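Local coordinates for protein endonuclease 2 (Arabidopsis thaliana, PDB 4CXP) that cleaves RNA and single-stranded DNA endonucleolytically, and double-stranded DNA less well, using a cluster of three divalent metal ions, at residues G2-E7 and W157-I162; D124-L129 and Y244-Q249. All coordinates share one frame; numbering follows the deposited sequence. Where two conformers were deposited one is given.

Both contacts converge on the trinuclear zinc centre of this S1/P1-type nuclease, and their centres lie about 10 Å apart. Interaction 1 sets the N-terminal helix against helix 153-169, segment 2-7 supplying the zinc ligand His6 and segment 157-162 the ligand Asp158. Interaction 2 ties the loop 124-129, which starts with the bridging ligand Asp124, to helix 233-262. One zinc ion is common to both, bound by His6 NE2 at 2.0 Å and Asp124 OD1 at 2.1 Å. A second link is the probable hydrogen bond from Gln127 NE2 to Asp158 OD1 (2.9 Å), by which the loop of interaction 2 reaches a carboxylate of interaction 1. Along the chain the four segments alternate.

Interaction 1: G2-E7 and W157-I162; sequences GKEGHE and WDSNII. With ZN (zinc ion), chain G; ZN (zinc ion), chain F.
Gly2 and Asp158 bring together two helices of the zinc cluster characteristic of S1/P1 nucleases: the axes of helix 3-7 and helix 157-162 cross at 88°, 8.7 Å apart. The direct polar link is Gly2 N to Asp158 O (2.9 Å), almost straight at the hydrogen (173°), with the donor above the carbonyl plane. Gly2 is also the N-cap of its helix. Two waters extend this link. One donates to both Glu4 OE1 and Asp158 O and accepts from Gly5 N, while the other donates to Glu4 OE1 and accepts from Ser159 OG. The bend of Glu4 at chi2 (85°) brings CD round, and two water hydrogens grip OE1. The contact between carbon atoms is carried by Ile162, whose CG2 meets Glu4 CB at 3.6 Å and whose CD1 lies 3.9 Å from Gly5 CA, on the side to which a CB there would point. The metal bonds lie beside this interface. His6 NE2 binds one zinc ion, completed in part by Trp1 and Asp124; Asp158, with His130 and His154, binds another, and its OD1 also takes Trp1 N, besides Gln127. The Asp158 carboxylate chelates its zinc ion unevenly, OD2 at 2.2 Å and OD1 at 2.5 Å.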
ATOM      1  N   GLY A   2      -1.079  -4.220  -7.095  1.00  8.70           N
ATOM      2  CA  GLY A   2      -1.250  -3.892  -8.500  1.00  9.24           C
ATOM      3  C   GLY A   2      -2.062  -2.631  -8.698  1.00  9.01           C
ATOM      4  O   GLY A   2      -2.340  -1.861  -7.769  1.00  9.01           O
ATOM      5  N   LYS A   3      -2.461  -2.401  -9.942  1.00  9.58           N
ATOM      6  CA  LYS A   3      -3.090  -1.174 -10.324  1.00 10.43           C
ATOM      7  C   LYS A   3      -4.332  -0.868  -9.517  1.00  9.59           C
ATOM      8  O   LYS A   3      -4.540   0.260  -9.082  1.00 11.09           O
ATOM      9  CB  LYS A   3      -3.443  -1.230 -11.818  1.00 12.57           C
ATOM     10  CG  LYS A   3      -4.258  -0.075 -12.347  1.00 16.86           C
ATOM     11  CD  LYS A   3      -4.601  -0.294 -13.811  1.00 22.63           C
ATOM     12  CE  LYS A   3      -5.300   0.897 -14.441  0.50 22.95           C
ATOM     13  NZ  LYS A   3      -6.774   0.823 -14.272  0.50 29.14           N
ATOM     14  N   GLU A   4      -5.188  -1.868  -9.335  1.00  9.52           N
ATOM     15  CA  GLU A   4      -6.475  -1.629  -8.701  1.00 10.97           C
ATOM     16  C   GLU A   4      -6.296  -1.195  -7.245  1.00  9.41           C
ATOM     17  O   GLU A   4      -6.974  -0.278  -6.778  1.00 11.10           O
ATOM     18  CB  GLU A   4      -7.359  -2.880  -8.774  1.00 12.71           C
ATOM     19  CG  GLU A   4      -7.626  -3.389 -10.189  0.70 13.70           C
ATOM     20  CD  GLU A   4      -6.543  -4.309 -10.765  0.70 15.15           C
ATOM     21  OE1 GLU A   4      -5.506  -4.598 -10.100  1.00 17.56           O
ATOM     22  OE2 GLU A   4      -6.756  -4.781 -11.906  0.70 20.73           O
ATOM     23  N   GLY A   5      -5.408  -1.862  -6.516  1.00  8.96           N
ATOM     24  CA  GLY A   5      -5.204  -1.509  -5.123  1.00  8.84           C
ATOM     25  C   GLY A   5      -4.714  -0.088  -4.959  1.00  8.35           C
ATOM     26  O   GLY A   5      -5.196   0.645  -4.099  1.00  9.09           O
ATOM     27  N   HIS A   6      -3.717   0.312  -5.756  1.00  8.21           N
ATOM     28  CA  HIS A   6      -3.234   1.691  -5.671  1.00  8.63           C
ATOM     29  C   HIS A   6      -4.294   2.704  -6.061  1.00  8.98           C
ATOM     30  O   HIS A   6      -4.387   3.773  -5.469  1.00  9.92           O
ATOM     31  CB  HIS A   6      -1.969   1.900  -6.504  1.00  8.86           C
ATOM     32  CG  HIS A   6      -0.787   1.223  -5.907  1.00  8.51           C
ATOM     33  ND1 HIS A   6      -0.157   1.702  -4.779  1.00  8.97           N
ATOM     34  CD2 HIS A   6      -0.175   0.062  -6.215  1.00  8.21           C
ATOM     35  CE1 HIS A   6       0.798   0.850  -4.433  1.00  8.52           C
ATOM     36  NE2 HIS A   6       0.815  -0.154  -5.289  1.00  8.18           N
ATOM     37  N   GLU A   7      -5.081   2.391  -7.090  1.00  9.18           N
ATOM     38  CA  GLU A   7      -6.139   3.310  -7.494  0.70  9.87           C
ATOM     39  C   GLU A   7      -7.138   3.515  -6.361  1.00  9.32           C
ATOM     40  O   GLU A   7      -7.547   4.638  -6.095  1.00 10.03           O
ATOM     41  CB  GLU A   7      -6.869   2.818  -8.742  0.70 11.10           C
ATOM     42  CG  GLU A   7      -6.120   3.034 -10.032  0.70 12.74           C
ATOM     43  CD  GLU A   7      -6.896   2.527 -11.230  0.70 17.72           C
ATOM     44  OE1 GLU A   7      -7.803   1.678 -11.064  0.70 24.81           O
ATOM     45  OE2 GLU A   7      -6.589   2.959 -12.345  0.70 24.92           O
ATOM     46  N   TRP A 157      -2.095 -11.441  -3.442  1.00  7.67           N
ATOM     47  CA  TRP A 157      -2.329 -10.288  -2.598  1.00  7.55           C
ATOM     48  C   TRP A 157      -2.217  -8.968  -3.340  1.00  7.55           C
ATOM     49  O   TRP A 157      -2.989  -8.040  -3.068  1.00  8.42           O
ATOM     50  CB  TRP A 157      -1.424 -10.382  -1.365  1.00  7.77           C
ATOM     51  CG  TRP A 157      -1.982 -11.353  -0.379  1.00  8.04           C
ATOM     52  CD1 TRP A 157      -1.920 -12.727  -0.423  1.00  8.51           C
ATOM     53  CD2 TRP A 157      -2.839 -11.028   0.724  1.00  8.16           C
ATOM     54  NE1 TRP A 157      -2.655 -13.252   0.610  1.00  9.01           N
ATOM     55  CE2 TRP A 157      -3.219 -12.232   1.329  1.00  8.60           C
ATOM     56  CE3 TRP A 157      -3.300  -9.828   1.269  1.00  8.99           C
ATOM     57  CZ2 TRP A 157      -4.048 -12.272   2.445  1.00  9.87           C
ATOM     58  CZ3 TRP A 157      -4.101  -9.871   2.382  1.00 10.20           C
ATOM     59  CH2 TRP A 157      -4.471 -11.084   2.957  1.00 10.46           C
ATOM     60  N   ASP A 158      -1.299  -8.847  -4.293  1.00  7.33           N
ATOM     61  CA  ASP A 158      -1.220  -7.604  -5.053  1.00  7.74           C
ATOM     62  C   ASP A 158      -2.472  -7.392  -5.910  1.00  7.50           C
ATOM     63  O   ASP A 158      -2.924  -6.248  -6.042  1.00  8.42           O
ATOM     64  CB  ASP A 158      -0.025  -7.601  -6.027  1.00  7.84           C
ATOM     65  CG  ASP A 158       1.286  -7.125  -5.430  1.00  7.91           C
ATOM     66  OD1 ASP A 158       1.328  -6.537  -4.326  1.00  8.16           O
ATOM     67  OD2 ASP A 158       2.317  -7.306  -6.133  1.00  9.25           O
ATOM     68  N   SER A 159      -2.953  -8.476  -6.524  1.00  7.93           N
ATOM     69  CA  SER A 159      -3.882  -8.381  -7.631  1.00  8.90           C
ATOM     70  C   SER A 159      -5.052  -9.348  -7.612  1.00  8.24           C
ATOM     71  O   SER A 159      -6.183  -8.942  -7.866  1.00  8.93           O
ATOM     72  CB  SER A 159      -3.119  -8.566  -8.956  1.00 11.78           C
ATOM     73  OG  SER A 159      -2.217  -7.504  -9.163  1.00 13.29           O
ATOM     74  N   ASN A 160      -4.830 -10.651  -7.427  1.00  8.25           N
ATOM     75  CA  ASN A 160      -5.916 -11.589  -7.739  1.00  8.79           C
ATOM     76  C   ASN A 160      -7.127 -11.447  -6.847  1.00  7.78           C
ATOM     77  O   ASN A 160      -8.255 -11.508  -7.345  1.00  8.56           O
ATOM     78  CB  ASN A 160      -5.481 -13.054  -7.729  1.00  9.37           C
ATOM     79  CG  ASN A 160      -4.433 -13.359  -8.763  1.00 10.97           C
ATOM     80  OD1 ASN A 160      -4.733 -13.645  -9.941  1.00 18.59           O
ATOM     81  ND2 ASN A 160      -3.222 -13.329  -8.351  1.00 12.04           N
ATOM     82  N   ILE A 161      -6.939 -11.280  -5.538  1.00  8.00           N
ATOM     83  CA  ILE A 161      -8.089 -11.123  -4.654  1.00  7.63           C
ATOM     84  C   ILE A 161      -8.929  -9.917  -5.110  1.00  7.48           C
ATOM     85  O   ILE A 161     -10.147 -10.015  -5.265  1.00  8.01           O
ATOM     86  CB  ILE A 161      -7.686 -10.986  -3.179  1.00  7.89           C
ATOM     87  CG1 ILE A 161      -7.034 -12.279  -2.673  1.00  8.71           C
ATOM     88  CG2 ILE A 161      -8.890 -10.615  -2.344  1.00  8.80           C
ATOM     89  CD1 ILE A 161      -6.316 -12.106  -1.357  1.00  9.57           C
ATOM     90  N   ILE A 162      -8.272  -8.779  -5.307  1.00  7.51           N
ATOM     91  CA  ILE A 162      -8.993  -7.571  -5.684  1.00  7.60           C
ATOM     92  C   ILE A 162      -9.691  -7.735  -7.041  1.00  8.05           C
ATOM     93  O   ILE A 162     -10.849  -7.355  -7.192  1.00  8.67           O
ATOM     94  CB  ILE A 162      -8.048  -6.356  -5.681  1.00  8.11           C
ATOM     95  CG1 ILE A 162      -7.572  -6.062  -4.258  1.00  8.66           C
ATOM     96  CG2 ILE A 162      -8.740  -5.134  -6.275  1.00  9.06           C
ATOM     97  CD1 ILE A 162      -6.405  -5.098  -4.207  1.00  9.86           C
TER
HETATM   98 ZN    ZN G 933       1.887  -1.853  -5.119  1.00  8.08          ZN
HETATM   99 ZN    ZN F 932       3.762  -6.376  -4.815  1.00  9.68          ZN
HETATM  100  O   HOH W   1      -4.477  -4.459  -7.478  1.00 10.52           O
HETATM  101  O   HOH W   2      -3.456  -6.036 -10.995  1.00 25.80           O
HETATM  102  O   HOH W   3       5.523  -6.601  -5.917  1.00 14.05           O

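Interaction 2: D124-L129 and Y244-Q249. With ZN (zinc ion), chain E; ZN (zinc ion), chain G; NAG (2-acetamido-2-deoxy-beta-D-glucopyranose), chain D.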
ATOM      1  N   ASP A 124       1.944   0.585  -0.758  1.00  7.35           N
ATOM      2  CA  ASP A 124       2.699  -0.649  -0.673  1.00  7.35           C
ATOM      3  C   ASP A 124       2.945  -1.077   0.770  1.00  7.42           C
ATOM      4  O   ASP A 124       2.919  -2.270   1.055  1.00  7.84           O
ATOM      5  CB  ASP A 124       4.014  -0.558  -1.458  1.00  7.92           C
ATOM      6  CG  ASP A 124       3.884  -0.943  -2.918  1.00  7.77           C
ATOM      7  OD1 ASP A 124       2.765  -1.303  -3.322  1.00  8.53           O
ATOM      8  OD2 ASP A 124       4.910  -0.869  -3.614  1.00  8.67           O
ATOM      9  N   ILE A 125       3.190  -0.142   1.696  1.00  7.28           N
ATOM     10  CA  ILE A 125       3.460  -0.528   3.075  1.00  7.49           C
ATOM     11  C   ILE A 125       2.238  -1.137   3.737  1.00  7.33           C
ATOM     12  O   ILE A 125       2.362  -1.719   4.812  1.00  8.17           O
ATOM     13  CB  ILE A 125       4.053   0.634   3.891  1.00  7.72           C
ATOM     14  CG1 ILE A 125       4.818   0.117   5.106  1.00  8.66           C
ATOM     15  CG2 ILE A 125       2.980   1.654   4.265  1.00  8.68           C
ATOM     16  CD1 ILE A 125       5.666   1.189   5.760  1.00  9.40           C
ATOM     17  N   HIS A 126       1.063  -1.022   3.115  1.00  7.17           N
ATOM     18  CA  HIS A 126      -0.156  -1.659   3.598  1.00  6.92           C
ATOM     19  C   HIS A 126      -0.446  -3.022   2.992  1.00  6.93           C
ATOM     20  O   HIS A 126      -1.354  -3.703   3.458  1.00  7.48           O
ATOM     21  CB  HIS A 126      -1.363  -0.717   3.429  1.00  7.01           C
ATOM     22  CG  HIS A 126      -1.411   0.348   4.471  1.00  6.92           C
ATOM     23  ND1 HIS A 126      -0.734   1.538   4.389  1.00  7.41           N
ATOM     24  CD2 HIS A 126      -2.013   0.350   5.682  1.00  7.53           C
ATOM     25  CE1 HIS A 126      -0.919   2.219   5.513  1.00  7.40           C
ATOM     26  NE2 HIS A 126      -1.695   1.525   6.318  1.00  7.88           N
ATOM     27  N   GLN A 127       0.290  -3.428   1.969  1.00  7.03           N
ATOM     28  CA  GLN A 127       0.105  -4.763   1.402  1.00  7.25           C
ATOM     29  C   GLN A 127       0.861  -5.719   2.335  1.00  7.35           C
ATOM     30  O   GLN A 127       2.069  -5.584   2.493  1.00  7.81           O
ATOM     31  CB  GLN A 127       0.662  -4.781  -0.033  1.00  7.75           C
ATOM     32  CG  GLN A 127       0.035  -5.774  -1.005  1.00  7.67           C
ATOM     33  CD  GLN A 127       0.442  -7.220  -0.787  1.00  7.82           C
ATOM     34  OE1 GLN A 127       0.241  -7.772   0.297  1.00  8.34           O
ATOM     35  NE2 GLN A 127       0.987  -7.850  -1.814  1.00  8.01           N
ATOM     36  N   PRO A 128       0.169  -6.656   3.022  1.00  7.56           N
ATOM     37  CA  PRO A 128       0.882  -7.493   3.994  1.00  8.41           C
ATOM     38  C   PRO A 128       2.151  -8.141   3.463  1.00  8.11           C
ATOM     39  O   PRO A 128       3.164  -8.208   4.174  1.00  9.21           O
ATOM     40  CB  PRO A 128      -0.178  -8.516   4.400  1.00  8.85           C
ATOM     41  CG  PRO A 128      -1.469  -7.745   4.256  1.00  8.65           C
ATOM     42  CD  PRO A 128      -1.269  -6.937   3.002  1.00  7.66           C
ATOM     43  N   LEU A 129       2.111  -8.652   2.237  1.00  7.90           N
ATOM     44  CA  LEU A 129       3.278  -9.331   1.682  1.00  8.45           C
ATOM     45  C   LEU A 129       4.352  -8.406   1.137  1.00  8.94           C
ATOM     46  O   LEU A 129       5.357  -8.879   0.664  1.00 12.56           O
ATOM     47  CB  LEU A 129       2.880 -10.410   0.689  1.00  8.74           C
ATOM     48  CG  LEU A 129       2.165 -11.610   1.308  1.00  8.42           C
ATOM     49  CD1 LEU A 129       1.759 -12.595   0.239  1.00  9.30           C
ATOM     50  CD2 LEU A 129       3.012 -12.311   2.341  1.00  9.81           C
ATOM     51  N   TYR A 244      -9.803  -5.397   2.349  1.00  6.76           N
ATOM     52  CA  TYR A 244     -10.581  -4.175   2.530  1.00  7.03           C
ATOM     53  C   TYR A 244      -9.978  -3.272   3.612  1.00  6.85           C
ATOM     54  O   TYR A 244      -9.842  -2.070   3.427  1.00  7.11           O
ATOM     55  CB  TYR A 244     -12.013  -4.502   2.894  1.00  6.98           C
ATOM     56  CG  TYR A 244     -12.902  -5.129   1.844  1.00  7.33           C
ATOM     57  CD1 TYR A 244     -12.708  -4.980   0.481  1.00  8.10           C
ATOM     58  CD2 TYR A 244     -14.025  -5.827   2.259  1.00  8.26           C
ATOM     59  CE1 TYR A 244     -13.611  -5.511  -0.433  1.00  9.00           C
ATOM     60  CE2 TYR A 244     -14.940  -6.349   1.352  1.00  8.96           C
ATOM     61  CZ  TYR A 244     -14.720  -6.176   0.012  1.00  9.25           C
ATOM     62  OH  TYR A 244     -15.641  -6.651  -0.917  1.00 11.15           O
ATOM     63  N   GLN A 245      -9.646  -3.873   4.750  1.00  6.80           N
ATOM     64  CA  GLN A 245      -9.069  -3.129   5.868  1.00  6.98           C
ATOM     65  C   GLN A 245      -7.793  -2.407   5.439  1.00  6.77           C
ATOM     66  O   GLN A 245      -7.610  -1.231   5.746  1.00  6.95           O
ATOM     67  CB  GLN A 245      -8.768  -4.086   7.012  1.00  7.33           C
ATOM     68  CG  GLN A 245      -8.192  -3.428   8.267  1.00  7.98           C
ATOM     69  CD  GLN A 245      -7.358  -4.403   9.046  1.00  9.13           C
ATOM     70  OE1 GLN A 245      -7.870  -5.381   9.580  1.00 10.93           O
ATOM     71  NE2 GLN A 245      -6.055  -4.166   9.076  1.00  9.01           N
ATOM     72  N   ARG A 246      -6.896  -3.121   4.775  1.00  6.50           N
ATOM     73  CA  ARG A 246      -5.621  -2.537   4.407  1.00  6.59           C
ATOM     74  C   ARG A 246      -5.737  -1.464   3.351  1.00  6.83           C
ATOM     75  O   ARG A 246      -5.013  -0.470   3.396  1.00  7.41           O
ATOM     76  CB  ARG A 246      -4.643  -3.626   3.958  1.00  6.70           C
ATOM     77  CG  ARG A 246      -4.281  -4.660   5.016  1.00  6.88           C
ATOM     78  CD  ARG A 246      -3.723  -4.074   6.304  1.00  7.23           C
ATOM     79  NE  ARG A 246      -2.347  -3.632   6.123  1.00  7.33           N
ATOM     80  CZ  ARG A 246      -1.636  -3.026   7.073  1.00  7.00           C
ATOM     81  NH1 ARG A 246      -2.235  -2.546   8.152  1.00  7.61           N
ATOM     82  NH2 ARG A 246      -0.328  -2.922   6.923  1.00  7.67           N
ATOM     83  N   LEU A 247      -6.665  -1.623   2.400  1.00  6.92           N
ATOM     84  CA  LEU A 247      -6.920  -0.587   1.419  1.00  7.17           C
ATOM     85  C   LEU A 247      -7.493   0.669   2.076  1.00  7.20           C
ATOM     86  O   LEU A 247      -7.088   1.789   1.774  1.00  8.22           O
ATOM     87  CB  LEU A 247      -7.847  -1.096   0.321  1.00  7.68           C
ATOM     88  CG  LEU A 247      -7.317  -2.233  -0.549  1.00  8.21           C
ATOM     89  CD1 LEU A 247      -8.418  -2.750  -1.467  1.00  9.54           C
ATOM     90  CD2 LEU A 247      -6.093  -1.836  -1.350  1.00  9.39           C
ATOM     91  N   ALA A 248      -8.448   0.479   2.979  1.00  7.35           N
ATOM     92  CA  ALA A 248      -9.050   1.603   3.690  1.00  7.49           C
ATOM     93  C   ALA A 248      -8.007   2.304   4.565  1.00  7.13           C
ATOM     94  O   ALA A 248      -7.929   3.525   4.575  1.00  7.54           O
ATOM     95  CB  ALA A 248     -10.216   1.127   4.506  1.00  7.93           C
ATOM     96  N   GLN A 249      -7.211   1.533   5.304  1.00  7.21           N
ATOM     97  CA  GLN A 249      -6.150   2.104   6.110  1.00  7.14           C
ATOM     98  C   GLN A 249      -5.185   2.899   5.235  1.00  7.50           C
ATOM     99  O   GLN A 249      -4.782   4.009   5.589  1.00  7.97           O
ATOM    100  CB  GLN A 249      -5.392   1.012   6.853  1.00  7.40           C
ATOM    101  CG  GLN A 249      -6.098   0.497   8.081  1.00  7.50           C
ATOM    102  CD  GLN A 249      -5.376  -0.664   8.731  1.00  7.29           C
ATOM    103  OE1 GLN A 249      -4.953  -1.593   8.055  1.00  7.76           O
ATOM    104  NE2 GLN A 249      -5.237  -0.627  10.037  1.00  8.56           N
TER
HETATM  105 ZN    ZN E 931       5.249  -0.905  -5.742  1.00  9.99          ZN
HETATM  106 ZN    ZN G 933       1.887  -1.853  -5.119  1.00  8.08          ZN
HETATM  107  C1  NAG D   1     -18.766  -2.962   4.718  1.00 10.96           C
HETATM  108  C2  NAG D   1     -18.129  -4.161   4.023  1.00 10.33           C
HETATM  109  C3  NAG D   1     -19.143  -5.290   3.912  1.00 10.68           C
HETATM  110  C4  NAG D   1     -19.708  -5.617   5.284  1.00 11.14           C
HETATM  111  C5  NAG D   1     -20.223  -4.352   5.962  1.00 13.05           C
HETATM  112  C6  NAG D   1     -20.697  -4.583   7.392  1.00 15.46           C
HETATM  113  C7  NAG D   1     -16.383  -3.337   2.551  1.00  9.15           C
HETATM  114  C8  NAG D   1     -15.955  -2.986   1.162  1.00  9.35           C
HETATM  115  N2  NAG D   1     -17.611  -3.803   2.720  1.00  9.30           N
HETATM  116  O3  NAG D   1     -18.530  -6.422   3.325  1.00 11.62           O
HETATM  117  O4  NAG D   1     -20.752  -6.556   5.118  1.00 12.70           O
HETATM  118  O5  NAG D   1     -19.186  -3.386   6.006  1.00 12.49           O
HETATM  119  O6  NAG D   1     -19.651  -5.110   8.175  1.00 18.59           O
HETATM  120  O7  NAG D   1     -15.613  -3.137   3.502  1.00 10.60           O
HETATM  121  O   HOH W   4       1.653  -4.276   5.135  1.00  8.48           O
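The turn that follows the zinc ligand Asp124 at the end of helix 111-124, in the substrate-binding region, is anchored to the C-terminal helix through His126 and Arg246. Asp124 opens a type I beta turn ending at Gln127, and its carboxylate bridges two zinc ions, OD1 to one and OD2 to the other. Past the turn's midpoint, His126 O accepts from Arg246 NE at 2.8 Å, the N-H...O angle being 165° and the donor tilted from the carbonyl plane. Bends at chi2 and at chi3 (-75°) turn NE toward this oxygen. His126 CD2 lies over the centre of one guanidinium face, 3.7 Å from CZ, with the two planes 48° apart. The same CD2 touches Gln249 CB at 3.6 Å. At the guanidinium edge, a water accepts from NH2 (3.0 Å) and donates to Ile125 O. NH1 bonds to Gln249 OE1, which Gln245 NE2 approaches from the opposite face, and also forms a salt bridge with Glu212. An alanine in place of Arg246 would probably leave His126 O without this donor and Glu212 without this salt bridge. His126 ND1 is held by Met122 O. Around this joint, helix 206-221 meets Pro128 and Gln249, helix 85-96 packs on Ile125, and helix 153-169 lies against Gln127 and Leu129, which leads into strand 131-133.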